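Local coordinates for protein putative branched-chain amino acid ABC transporter (Rhodospirillum rubrum ATCC 11170, PDB 3HUT) that probably binds branched-chain or related amino acids outside the cytoplasmic membrane and delivers them to an ABC transporter for uptake, at residues 32-37 against 260-265; 58-63 against 82-87; 66-71 against 95-100; 250-255 against 336-341; 266-269 against 274-277. All coordinates share one frame; numbering follows the deposited sequence.

Contact 1: residues 32-37 against 260-265; sequences LDRFNA and VVEFVS
R34 reaches from helix 18-37 to helix 258-271 and meets E262 and F263 through the outer end of its guanidinium group. The backbones stay well apart, with the CA atoms of R34 and F263 11.1 Å from each other, so the long side chain does all the bridging. CG stands beside the backbone N (chi1 -61°), and from there the chain runs extended to NE, which carries the guanidinium across the gap.

The van der Waals contacts are few. NH2 of R34 lies 3.9 Å from the carbonyl O of E262, too far for a hydrogen bond, and 4.0 Å from F263 CA; both approach the guanidinium at its edge and near its plane. NH1 of R34 passes 4.1 Å from CG of E262.

The charged groups relate only at long range. The E262 side chain bends at chi2, leaving its carboxylate plane 77° from that of the guanidinium, and NH1 of R34 remains 5.2 Å from OE2 of E262, opposite in charge but without a salt bridge.

Aromatic packing backs the contact: Y283 of helix 277-296 touches R34 and stacks on the F263 ring, while L32 and F35 pack on L290 of the same helix. A266 and Y267 of helix 258-271 add direct contacts to helix 18-37. With so little surface buried, the attraction is probably diffusely electrostatic, between R34 and the E262 carboxylate and carbonyl.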
# COMPACT_ATOMS: atom_id res chain seq x y z
N LEU A 32 -1.98 -17.00 9.51
CA LEU A 32 -2.60 -18.32 9.40
C LEU A 32 -2.58 -19.05 10.73
O LEU A 32 -3.60 -19.60 11.17
CB LEU A 32 -1.88 -19.16 8.34
CG LEU A 32 -2.53 -20.50 8.02
CD1 LEU A 32 -3.89 -20.27 7.39
CD2 LEU A 32 -1.63 -21.30 7.09
N ASP A 33 -1.43 -19.07 11.39
CA ASP A 33 -1.33 -19.75 12.67
C ASP A 33 -2.32 -19.18 13.67
O ASP A 33 -2.99 -19.94 14.38
CB ASP A 33 0.10 -19.67 13.21
CG ASP A 33 1.06 -20.59 12.47
OD1 ASP A 33 0.60 -21.41 11.64
OD2 ASP A 33 2.28 -20.51 12.73
N ARG A 34 -2.45 -17.86 13.71
CA ARG A 34 -3.40 -17.23 14.64
C ARG A 34 -4.82 -17.63 14.30
O ARG A 34 -5.60 -17.99 15.18
CB ARG A 34 -3.29 -15.71 14.60
CG ARG A 34 -1.94 -15.16 14.99
CD ARG A 34 -2.01 -13.67 15.30
NE ARG A 34 -0.71 -13.03 15.18
CZ ARG A 34 -0.46 -11.77 15.50
NH1 ARG A 34 -1.43 -10.99 15.97
NH2 ARG A 34 0.75 -11.26 15.32
N PHE A 35 -5.16 -17.56 13.02
CA PHE A 35 -6.49 -17.91 12.54
C PHE A 35 -6.86 -19.34 12.95
O PHE A 35 -7.91 -19.57 13.55
CB PHE A 35 -6.55 -17.77 11.02
CG PHE A 35 -7.93 -17.97 10.44
CD1 PHE A 35 -8.89 -16.96 10.54
CD2 PHE A 35 -8.27 -19.16 9.81
CE1 PHE A 35 -10.17 -17.14 10.00
CE2 PHE A 35 -9.54 -19.35 9.28
CZ PHE A 35 -10.49 -18.34 9.37
N ASN A 36 -6.00 -20.30 12.62
CA ASN A 36 -6.27 -21.69 12.96
C ASN A 36 -6.33 -21.88 14.47
O ASN A 36 -7.15 -22.64 14.98
CB ASN A 36 -5.22 -22.61 12.35
CG ASN A 36 -5.37 -22.73 10.84
OD1 ASN A 36 -6.48 -22.80 10.32
ND2 ASN A 36 -4.24 -22.78 10.13
N ALA A 37 -5.46 -21.18 15.19
CA ALA A 37 -5.43 -21.27 16.64
C ALA A 37 -6.76 -20.79 17.22
O ALA A 37 -7.20 -21.26 18.26
CB ALA A 37 -4.29 -20.44 17.20
N VAL A 260 -1.97 -2.49 15.52
CA VAL A 260 -0.72 -2.45 14.76
C VAL A 260 0.52 -2.96 15.51
O VAL A 260 1.24 -3.81 14.99
CB VAL A 260 -0.44 -1.02 14.26
CG1 VAL A 260 0.80 -1.00 13.37
CG2 VAL A 260 -1.65 -0.50 13.48
N VAL A 261 0.78 -2.46 16.71
CA VAL A 261 1.97 -2.88 17.46
C VAL A 261 1.98 -4.35 17.82
O VAL A 261 3.04 -4.95 17.95
CB VAL A 261 2.15 -2.06 18.77
CG1 VAL A 261 3.42 -2.50 19.50
CG2 VAL A 261 2.20 -0.57 18.45
N GLU A 262 0.80 -4.95 17.98
CA GLU A 262 0.72 -6.37 18.30
C GLU A 262 1.33 -7.17 17.16
O GLU A 262 2.01 -8.17 17.37
CB GLU A 262 -0.72 -6.79 18.53
CG GLU A 262 -0.87 -8.23 19.01
CD GLU A 262 -0.13 -8.48 20.32
OE1 GLU A 262 0.41 -7.51 20.90
OE2 GLU A 262 -0.10 -9.65 20.77
N PHE A 263 1.07 -6.72 15.93
CA PHE A 263 1.63 -7.37 14.76
C PHE A 263 3.13 -7.07 14.71
O PHE A 263 3.95 -7.96 14.51
CB PHE A 263 0.98 -6.84 13.48
CG PHE A 263 1.80 -7.09 12.24
CD1 PHE A 263 1.99 -8.39 11.77
CD2 PHE A 263 2.38 -6.03 11.54
CE1 PHE A 263 2.75 -8.63 10.62
CE2 PHE A 263 3.14 -6.26 10.39
CZ PHE A 263 3.32 -7.56 9.93
N VAL A 264 3.47 -5.80 14.90
CA VAL A 264 4.86 -5.37 14.87
C VAL A 264 5.67 -6.15 15.90
O VAL A 264 6.75 -6.66 15.59
CB VAL A 264 4.99 -3.85 15.14
CG1 VAL A 264 6.46 -3.44 15.19
CG2 VAL A 264 4.27 -3.08 14.05
N SER A 265 5.13 -6.26 17.12
CA SER A 265 5.79 -6.98 18.21
C SER A 265 5.92 -8.47 17.91
O SER A 265 7.01 -9.05 18.04
CB SER A 265 4.99 -6.79 19.51
OG SER A 265 5.55 -7.55 20.57

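Contact 2: residues 58-63 against 82-87; sequences DQARTI and STVSMA
Two helices come together at two points: the CA atoms of A60 and V84 are 6.5 Å apart, and those of R61 and A87 are 6.4 Å apart. Small residues at A60 and A87 allow this closeness, each directing its CB toward the other helix.

At the buried point, CB of A60 presses on CG1 of V84 at 3.4 Å, tighter than an ordinary methyl-methyl contact. That methyl is the V84 branch lying anti to the backbone N (chi1 177°).

At the outer point the exposed R61 does the work. Its extended chain lays the guanidinium over A87, with CB of A87 3.7 Å above the plane and displaced toward the rim, NH2 of R61 being the nearest atom at 3.9 Å. The edge of the same group is occupied by polar partners. NH1 of R61 forms a salt bridge with OD1 of D58, one turn earlier, at 3.0 Å, while NE of R61 donates to a water at 2.7 Å that in turn donates to the carbonyl O of A87 at 2.6 Å. Carboxylate and water together probably restrain rotation of the guanidinium, so that its flat face stays over the A87 methyl.

Helices 57-69 and 82-95 belong to successive beta-alpha-beta units of the parallel sheet in this lobe of the periplasmic-binding fold. A60 and I63 rest on E10 of strand 5-11 and V84 on D55 and D79 of the loops, while S85, turned away from the contact, bonds to the carbonyl O of G78 at the end of strand 73-78.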
# COMPACT_ATOMS: atom_id res chain seq x y z
N ASP A 58 5.18 -16.15 -17.33
CA ASP A 58 4.90 -17.49 -17.82
C ASP A 58 4.81 -18.51 -16.69
O ASP A 58 3.99 -19.43 -16.75
CB ASP A 58 5.97 -17.94 -18.83
CG ASP A 58 5.92 -17.13 -20.11
OD1 ASP A 58 4.81 -16.91 -20.64
OD2 ASP A 58 6.99 -16.72 -20.60
N GLN A 59 5.64 -18.35 -15.67
CA GLN A 59 5.60 -19.28 -14.55
C GLN A 59 4.30 -19.09 -13.78
O GLN A 59 3.68 -20.06 -13.32
CB GLN A 59 6.79 -19.04 -13.62
CG GLN A 59 6.92 -20.05 -12.48
CD GLN A 59 7.00 -21.48 -12.98
OE1 GLN A 59 6.03 -22.22 -12.93
NE2 GLN A 59 8.16 -21.87 -13.48
N ALA A 60 3.88 -17.84 -13.65
CA ALA A 60 2.65 -17.50 -12.94
C ALA A 60 1.45 -18.12 -13.66
O ALA A 60 0.47 -18.53 -13.03
CB ALA A 60 2.49 -15.99 -12.86
N ARG A 61 1.53 -18.17 -14.99
CA ARG A 61 0.43 -18.75 -15.76
C ARG A 61 0.29 -20.25 -15.54
O ARG A 61 -0.83 -20.75 -15.40
CB ARG A 61 0.63 -18.45 -17.25
CG ARG A 61 0.47 -16.97 -17.60
CD ARG A 61 0.44 -16.74 -19.10
NE ARG A 61 0.38 -15.31 -19.41
CZ ARG A 61 1.45 -14.56 -19.69
NH1 ARG A 61 2.66 -15.10 -19.71
NH2 ARG A 61 1.29 -13.27 -19.93
N THR A 62 1.40 -20.97 -15.48
CA THR A 62 1.28 -22.41 -15.26
C THR A 62 0.86 -22.63 -13.81
O THR A 62 0.13 -23.58 -13.51
CB THR A 62 2.58 -23.19 -15.62
OG1 THR A 62 3.07 -23.90 -14.48
CG2 THR A 62 3.63 -22.26 -16.16
N ILE A 63 1.28 -21.75 -12.91
CA ILE A 63 0.88 -21.88 -11.51
C ILE A 63 -0.63 -21.70 -11.40
O ILE A 63 -1.31 -22.46 -10.70
CB ILE A 63 1.54 -20.80 -10.62
CG1 ILE A 63 3.06 -21.03 -10.55
CG2 ILE A 63 0.92 -20.82 -9.22
CD1 ILE A 63 3.45 -22.36 -9.95
N SER A 82 2.53 -6.20 -10.18
CA SER A 82 1.27 -6.00 -10.89
C SER A 82 1.29 -6.82 -12.18
O SER A 82 0.32 -7.50 -12.50
CB SER A 82 1.07 -4.52 -11.20
OG SER A 82 0.69 -3.80 -10.04
N THR A 83 2.41 -6.76 -12.89
CA THR A 83 2.54 -7.50 -14.15
C THR A 83 2.28 -8.99 -14.01
O THR A 83 1.53 -9.58 -14.78
CB THR A 83 3.95 -7.32 -14.76
OG1 THR A 83 4.17 -5.94 -15.08
CG2 THR A 83 4.08 -8.14 -16.04
N VAL A 84 2.90 -9.61 -13.01
CA VAL A 84 2.72 -11.03 -12.80
C VAL A 84 1.33 -11.33 -12.25
O VAL A 84 0.70 -12.32 -12.62
CB VAL A 84 3.81 -11.59 -11.86
CG1 VAL A 84 3.58 -13.06 -11.58
CG2 VAL A 84 5.18 -11.40 -12.51
N SER A 85 0.84 -10.46 -11.37
CA SER A 85 -0.49 -10.66 -10.80
C SER A 85 -1.53 -10.62 -11.91
O SER A 85 -2.50 -11.38 -11.89
CB SER A 85 -0.79 -9.58 -9.76
OG SER A 85 0.08 -9.71 -8.65
N MSE A 86 -1.33 -9.75 -12.88
CA MSE A 86 -2.27 -9.63 -13.99
C MSE A 86 -2.18 -10.82 -14.94
O MSE A 86 -3.20 -11.31 -15.42
CB MSE A 86 -2.01 -8.32 -14.74
CG MSE A 86 -2.32 -7.10 -13.89
SE MSE A 86 -1.89 -5.42 -14.74
CE MSE A 86 -3.29 -5.38 -16.06
N ALA A 87 -0.97 -11.29 -15.21
CA ALA A 87 -0.78 -12.45 -16.08
C ALA A 87 -1.58 -13.63 -15.53
O ALA A 87 -2.32 -14.29 -16.26
CB ALA A 87 0.70 -12.81 -16.15
O HOH W 1 -2.10 -14.35 -18.82

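Contact 3: residues 66-71 against 95-100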
# COMPACT_ATOMS: atom_id res chain seq x y z
N ALA A 66 -2.54 -24.65 -12.56
CA ALA A 66 -2.41 -25.68 -11.54
C ALA A 66 -3.40 -25.50 -10.39
O ALA A 66 -4.05 -26.45 -9.97
CB ALA A 66 -0.97 -25.72 -11.01
N PHE A 67 -3.50 -24.27 -9.87
CA PHE A 67 -4.42 -24.00 -8.77
C PHE A 67 -5.87 -24.20 -9.22
O PHE A 67 -6.70 -24.72 -8.48
CB PHE A 67 -4.27 -22.56 -8.26
CG PHE A 67 -3.03 -22.34 -7.43
CD1 PHE A 67 -2.48 -23.36 -6.66
CD2 PHE A 67 -2.45 -21.07 -7.37
CE1 PHE A 67 -1.38 -23.12 -5.84
CE2 PHE A 67 -1.35 -20.82 -6.55
CZ PHE A 67 -0.81 -21.85 -5.79
N VAL A 68 -6.17 -23.76 -10.44
CA VAL A 68 -7.51 -23.88 -10.99
C VAL A 68 -7.90 -25.36 -11.12
O VAL A 68 -9.03 -25.74 -10.81
CB VAL A 68 -7.60 -23.19 -12.38
CG1 VAL A 68 -8.91 -23.57 -13.09
CG2 VAL A 68 -7.52 -21.68 -12.21
N ASP A 69 -6.94 -26.17 -11.54
CA ASP A 69 -7.15 -27.60 -11.72
C ASP A 69 -7.27 -28.40 -10.42
O ASP A 69 -7.68 -29.56 -10.44
CB ASP A 69 -6.04 -28.20 -12.58
CG ASP A 69 -6.42 -28.29 -14.04
OD1 ASP A 69 -7.34 -29.08 -14.35
OD2 ASP A 69 -5.82 -27.58 -14.87
N ASP A 70 -6.89 -27.79 -9.30
CA ASP A 70 -7.00 -28.47 -8.01
C ASP A 70 -8.28 -28.00 -7.33
O ASP A 70 -8.32 -26.92 -6.75
CB ASP A 70 -5.81 -28.15 -7.11
CG ASP A 70 -5.81 -28.96 -5.83
OD1 ASP A 70 -6.89 -29.44 -5.42
OD2 ASP A 70 -4.73 -29.11 -5.22
N PRO A 71 -9.35 -28.82 -7.38
CA PRO A 71 -10.64 -28.47 -6.78
C PRO A 71 -10.60 -28.07 -5.30
O PRO A 71 -11.52 -27.43 -4.80
CB PRO A 71 -11.48 -29.73 -7.02
CG PRO A 71 -10.45 -30.81 -7.01
CD PRO A 71 -9.36 -30.21 -7.85
N GLU A 95 -11.45 -18.43 -15.30
CA GLU A 95 -11.79 -19.70 -14.65
C GLU A 95 -12.69 -19.58 -13.41
O GLU A 95 -13.23 -20.58 -12.94
CB GLU A 95 -10.52 -20.46 -14.27
CG GLU A 95 -9.66 -20.88 -15.45
CD GLU A 95 -10.41 -21.75 -16.44
OE1 GLU A 95 -11.25 -22.57 -15.99
OE2 GLU A 95 -10.16 -21.63 -17.66
N GLY A 96 -12.85 -18.37 -12.88
CA GLY A 96 -13.69 -18.20 -11.71
C GLY A 96 -13.01 -18.49 -10.39
O GLY A 96 -13.56 -19.17 -9.52
N MSE A 97 -11.79 -17.99 -10.25
CA MSE A 97 -11.01 -18.18 -9.03
C MSE A 97 -10.78 -16.80 -8.42
O MSE A 97 -10.23 -15.93 -9.07
CB MSE A 97 -9.66 -18.81 -9.36
CG MSE A 97 -8.71 -18.93 -8.17
SE MSE A 97 -9.20 -20.31 -6.91
CE MSE A 97 -8.38 -21.84 -7.81
N PRO A 98 -11.19 -16.59 -7.16
CA PRO A 98 -10.98 -15.29 -6.53
C PRO A 98 -9.49 -15.10 -6.23
O PRO A 98 -8.84 -16.01 -5.70
CB PRO A 98 -11.84 -15.36 -5.27
CG PRO A 98 -11.77 -16.81 -4.91
CD PRO A 98 -11.92 -17.50 -6.25
N GLN A 99 -8.95 -13.94 -6.57
CA GLN A 99 -7.53 -13.65 -6.36
C GLN A 99 -7.32 -12.40 -5.51
O GLN A 99 -7.92 -11.36 -5.77
CB GLN A 99 -6.82 -13.47 -7.72
CG GLN A 99 -5.41 -12.86 -7.65
CD GLN A 99 -4.81 -12.55 -9.01
OE1 GLN A 99 -5.52 -12.33 -9.99
NE2 GLN A 99 -3.49 -12.51 -9.08
N LEU A 100 -6.48 -12.49 -4.49
CA LEU A 100 -6.19 -11.34 -3.65
C LEU A 100 -4.69 -11.07 -3.64
O LEU A 100 -3.93 -11.82 -3.03
CB LEU A 100 -6.69 -11.56 -2.21
CG LEU A 100 -6.31 -10.46 -1.20
CD1 LEU A 100 -6.73 -9.11 -1.72
CD2 LEU A 100 -6.97 -10.74 0.15
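E95, in the last turn of helix 82-95, lays its aliphatic part across V68 of helix 57-69 at about a right angle. Its CB and CG each stand 3.7 Å from CG1 of V68, and CB is 3.8 Å from CG2, so the valine is straddled by methylenes, while a bend at chi2 keeps one carboxylate oxygen of this exposed residue, OE1, 3.9 Å from CG1 of V68. An alanine at V68 would take away both methyls, which would probably leave the E95 methylenes without their apolar seat and the side chain freer to swing. G96 then ends the helix with positive phi (83°), where a side chain would jam against the E95 carbonyl O. The chain turns there and sends selenomethionine M97 inward. Although its CG is anti to the backbone N, bends at chi2 and chi3 bring the CE methyl onto helix 57-69: CE of M97 lies 3.4 Å from the carbonyl O of F67 and 4.2 Å from its CB, and also touches CA of V68. Beyond P98, the chain enters strand 99-101. Y92 of helix 82-95 touches F67, V68 and M97, V73 and V76 of strand 73-78 touch M97, and R302 of helix 302-310 touches M97 and hydrogen-bonds the V68 carbonyl.

Contact 4: residues 250-255 against 336-341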
# COMPACT_ATOMS: atom_id res chain seq x y z
N ALA A 250 -0.37 4.07 5.21
CA ALA A 250 -1.23 2.97 5.63
C ALA A 250 -0.65 2.27 6.86
O ALA A 250 -1.26 2.26 7.92
CB ALA A 250 -1.41 1.99 4.48
N PHE A 251 0.53 1.68 6.69
CA PHE A 251 1.20 0.98 7.78
C PHE A 251 2.13 1.91 8.57
O PHE A 251 3.00 2.55 8.00
CB PHE A 251 2.02 -0.19 7.21
CG PHE A 251 2.82 -0.94 8.24
CD1 PHE A 251 2.20 -1.50 9.34
CD2 PHE A 251 4.20 -1.11 8.08
CE1 PHE A 251 2.93 -2.23 10.29
CE2 PHE A 251 4.94 -1.83 9.02
CZ PHE A 251 4.30 -2.39 10.12
N VAL A 252 1.93 1.98 9.88
CA VAL A 252 2.77 2.82 10.73
C VAL A 252 3.55 1.93 11.68
O VAL A 252 2.98 1.31 12.58
CB VAL A 252 1.93 3.81 11.54
CG1 VAL A 252 2.84 4.74 12.34
CG2 VAL A 252 1.03 4.62 10.61
N LEU A 253 4.86 1.86 11.49
CA LEU A 253 5.70 1.02 12.33
C LEU A 253 5.65 1.43 13.80
O LEU A 253 5.45 0.58 14.68
CB LEU A 253 7.14 1.06 11.83
CG LEU A 253 8.05 -0.07 12.32
CD1 LEU A 253 7.57 -1.39 11.72
CD2 LEU A 253 9.49 0.21 11.92
N GLY A 254 5.85 2.72 14.06
CA GLY A 254 5.83 3.21 15.43
C GLY A 254 4.45 3.61 15.89
O GLY A 254 4.28 4.61 16.59
N ALA A 255 3.45 2.83 15.49
CA ALA A 255 2.07 3.11 15.85
C ALA A 255 1.84 2.87 17.33
O ALA A 255 2.65 2.23 18.00
CB ALA A 255 1.13 2.22 15.04
N THR A 336 -3.10 7.00 8.28
CA THR A 336 -2.69 7.60 9.55
C THR A 336 -1.80 8.81 9.28
O THR A 336 -0.77 8.69 8.62
CB THR A 336 -1.92 6.57 10.41
OG1 THR A 336 -2.77 5.44 10.67
CG2 THR A 336 -1.47 7.19 11.72
N ARG A 337 -2.20 9.97 9.79
CA ARG A 337 -1.44 11.20 9.59
C ARG A 337 -0.29 11.30 10.57
O ARG A 337 -0.46 11.09 11.78
CB ARG A 337 -2.36 12.41 9.76
CG ARG A 337 -3.49 12.48 8.73
CD ARG A 337 -4.44 13.62 9.06
NE ARG A 337 -5.49 13.79 8.06
CZ ARG A 337 -6.45 14.71 8.13
NH1 ARG A 337 -6.49 15.54 9.17
NH2 ARG A 337 -7.36 14.80 7.18
N LEU A 338 0.89 11.64 10.05
CA LEU A 338 2.09 11.74 10.86
C LEU A 338 2.81 13.06 10.65
O LEU A 338 2.56 13.78 9.69
CB LEU A 338 3.06 10.61 10.49
CG LEU A 338 2.52 9.17 10.45
CD1 LEU A 338 3.54 8.27 9.77
CD2 LEU A 338 2.24 8.69 11.86
N VAL A 339 3.71 13.38 11.58
CA VAL A 339 4.53 14.58 11.48
C VAL A 339 5.90 14.20 12.01
O VAL A 339 6.01 13.39 12.93
CB VAL A 339 3.96 15.76 12.32
CG1 VAL A 339 4.03 15.45 13.80
CG2 VAL A 339 4.75 17.04 12.01
N VAL A 340 6.93 14.75 11.39
CA VAL A 340 8.29 14.47 11.83
C VAL A 340 8.59 15.45 12.95
O VAL A 340 8.55 16.66 12.75
CB VAL A 340 9.31 14.72 10.70
CG1 VAL A 340 10.73 14.49 11.22
CG2 VAL A 340 9.02 13.80 9.51
N ARG A 341 8.85 14.93 14.14
CA ARG A 341 9.16 15.80 15.27
C ARG A 341 10.22 15.15 16.13
O ARG A 341 10.10 13.99 16.52
CB ARG A 341 7.90 16.10 16.09
CG ARG A 341 8.06 17.30 17.02
CD ARG A 341 8.35 18.58 16.22
NE ARG A 341 7.20 19.03 15.43
CZ ARG A 341 7.25 20.00 14.52
NH1 ARG A 341 8.39 20.62 14.26
NH2 ARG A 341 6.15 20.36 13.87
O HOH W 2 -3.44 3.69 8.57
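A water joins A250 to T336, hydrogen-bonded to the carbonyl O of A250 at 2.7 Å and lying 2.8 Å from OG1 of T336. The two protein oxygens are themselves 4.5 Å apart, so the water makes the polar link between them. At T336, chi1 of -60° sets OG1 beside the backbone N and the methyl CG2 anti to it.

Next to this bridge V252 fills the apolar side of the contact, and its two methyls take different partners. CG2 of V252 abuts T336, 3.5 Å from CB and 3.8 Å from the methyl CG2 of that residue, the side chains meeting at a slant. CG1 of V252, anti to the backbone N, points at L338 instead, where it meets CD2 tip to tip at 4.0 Å. T336 and L338, two apart on the strand, both direct CB toward V252; R337 between them directs its CB away and makes a cation-pi contact with W133.

Segment 250-255 follows strand 246-249 as a loop; that strand pairs antiparallel with strand 331-341 through T249 with T336 and L247 with L338. The loop then leaves the mixed sheet for helix 258-271, packed against the other lobe, as an interdomain crossover of a type I periplasmic binding protein would. A type I turn from V252 to A255, with a weak 3.3 Å bond from A255 N to V252 O, redirects the chain. Y230 touches L338, and L253 N donates to its OH, while V347 of strand 344-347, which also pairs with strand 331-341, packs on T336 and L338.

Contact 5: residues 266-269 against 274-277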
# COMPACT_ATOMS: atom_id res chain seq x y z
N ALA A 266 4.82 -9.10 17.51
CA ALA A 266 4.82 -10.52 17.19
C ALA A 266 5.82 -10.84 16.08
O ALA A 266 6.55 -11.83 16.15
CB ALA A 266 3.43 -10.96 16.75
N TYR A 267 5.84 -9.98 15.06
CA TYR A 267 6.72 -10.15 13.91
C TYR A 267 8.21 -10.05 14.26
O TYR A 267 9.01 -10.91 13.86
CB TYR A 267 6.39 -9.10 12.85
CG TYR A 267 6.96 -9.42 11.49
CD1 TYR A 267 6.19 -10.06 10.52
CD2 TYR A 267 8.27 -9.08 11.17
CE1 TYR A 267 6.71 -10.37 9.27
CE2 TYR A 267 8.81 -9.39 9.92
CZ TYR A 267 8.02 -10.03 8.98
OH TYR A 267 8.53 -10.31 7.74
N GLU A 268 8.57 -9.00 14.98
CA GLU A 268 9.96 -8.79 15.37
C GLU A 268 10.44 -9.90 16.29
O GLU A 268 11.57 -10.39 16.17
CB GLU A 268 10.13 -7.43 16.06
CG GLU A 268 9.65 -6.27 15.21
CD GLU A 268 9.97 -4.91 15.82
OE1 GLU A 268 9.72 -4.73 17.03
OE2 GLU A 268 10.46 -4.03 15.09
N THR A 269 9.57 -10.32 17.20
CA THR A 269 9.90 -11.37 18.15
C THR A 269 10.17 -12.70 17.44
O THR A 269 11.15 -13.39 17.72
CB THR A 269 8.76 -11.58 19.16
OG1 THR A 269 8.66 -10.44 20.01
CG2 THR A 269 9.00 -12.83 20.00
N ILE A 274 12.41 -5.89 11.67
CA ILE A 274 11.27 -4.99 11.60
C ILE A 274 10.45 -5.32 10.36
O ILE A 274 11.00 -5.49 9.27
CB ILE A 274 11.71 -3.50 11.54
CG1 ILE A 274 12.70 -3.27 10.38
CG2 ILE A 274 12.36 -3.10 12.85
CD1 ILE A 274 12.05 -2.98 9.03
N PRO A 275 9.12 -5.43 10.50
CA PRO A 275 8.31 -5.74 9.33
C PRO A 275 8.28 -4.55 8.38
O PRO A 275 8.27 -3.41 8.83
CB PRO A 275 6.93 -6.03 9.92
CG PRO A 275 6.88 -5.11 11.11
CD PRO A 275 8.28 -5.28 11.71
N THR A 276 8.28 -4.83 7.09
CA THR A 276 8.24 -3.77 6.09
C THR A 276 6.78 -3.55 5.69
O THR A 276 5.89 -4.28 6.14
CB THR A 276 9.01 -4.17 4.82
OG1 THR A 276 8.39 -5.33 4.24
CG2 THR A 276 10.47 -4.50 5.16
N LEU A 277 6.54 -2.56 4.84
CA LEU A 277 5.19 -2.28 4.39
C LEU A 277 4.66 -3.45 3.56
O LEU A 277 3.47 -3.75 3.57
CB LEU A 277 5.16 -0.98 3.57
CG LEU A 277 5.67 -0.95 2.12
CD1 LEU A 277 4.55 -1.38 1.17
CD2 LEU A 277 6.11 0.46 1.78
O HOH W 3 9.38 -7.56 6.80
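P275 packs over one face of the Y267 ring. Its CB lies 3.8 Å from the ring centroid of Y267 and 18° off the normal, a CH-pi contact displaced toward the rim so that CD2 is the nearest ring atom at 3.6 Å. The torsion chi1 of -164° carries the ring away from the backbone N and out beneath the proline. The CA atoms of Y267 and P275 are 6.6 Å apart.

The outer part is looser, although the backbones come nearest here, with the CA atoms of E268 and I274 5.5 Å apart. E268 extends past the proline at about a right angle, its CG 3.9 Å from CD of P275, and its carboxylate slants across the exposed I274. OE2 meets I274 at CG2, an approach too short to be relied on.

Beyond the proline the phenol end of the tyrosine turns polar. A water lies 3.0 Å from OH of Y267 and accepts from T276 N, also at 3.0 Å, while OH makes a further weak bond to E26. A leucine in place of Y267 has no ring or hydroxyl, which is likely to leave P275 less firmly seated and the water at T276 N without its phenol partner.

T276 is the N-cap of helix 277-296, its OG1 bonded to A279 N, so the contact closes the tight connection from helix 258-271 into that helix. Y267 also meets the rings of F263 and Y271 and touches V23 of helix 18-37, while F251 and L253 of the crossover loop pack on P275.

Overall arrangement
Contacts 1 and 5 share helix 258-271 and touch each other through F263 and P275, yet contact 1 is a sparse, long-range charged approach whereas contact 5 packs an aromatic ring on a proline. Contact 4, at the crossover between lobes, touches both. Contacts 2 and 3 share helix 57-69 on another flank of the first lobe, linked by a probable hydrogen bond from Q99 to S85. Contacts 3 and 4 have their centres about 37 Å apart. All five are mixed: contact 1 leans on the exposed E262 and contact 2 on the exposed R61, against buried V252 and L338 in contact 4 and Y267 and P275 in contact 5. Contacts 2, 4 and 5 add single bridging waters; contacts 1 and 3 have none.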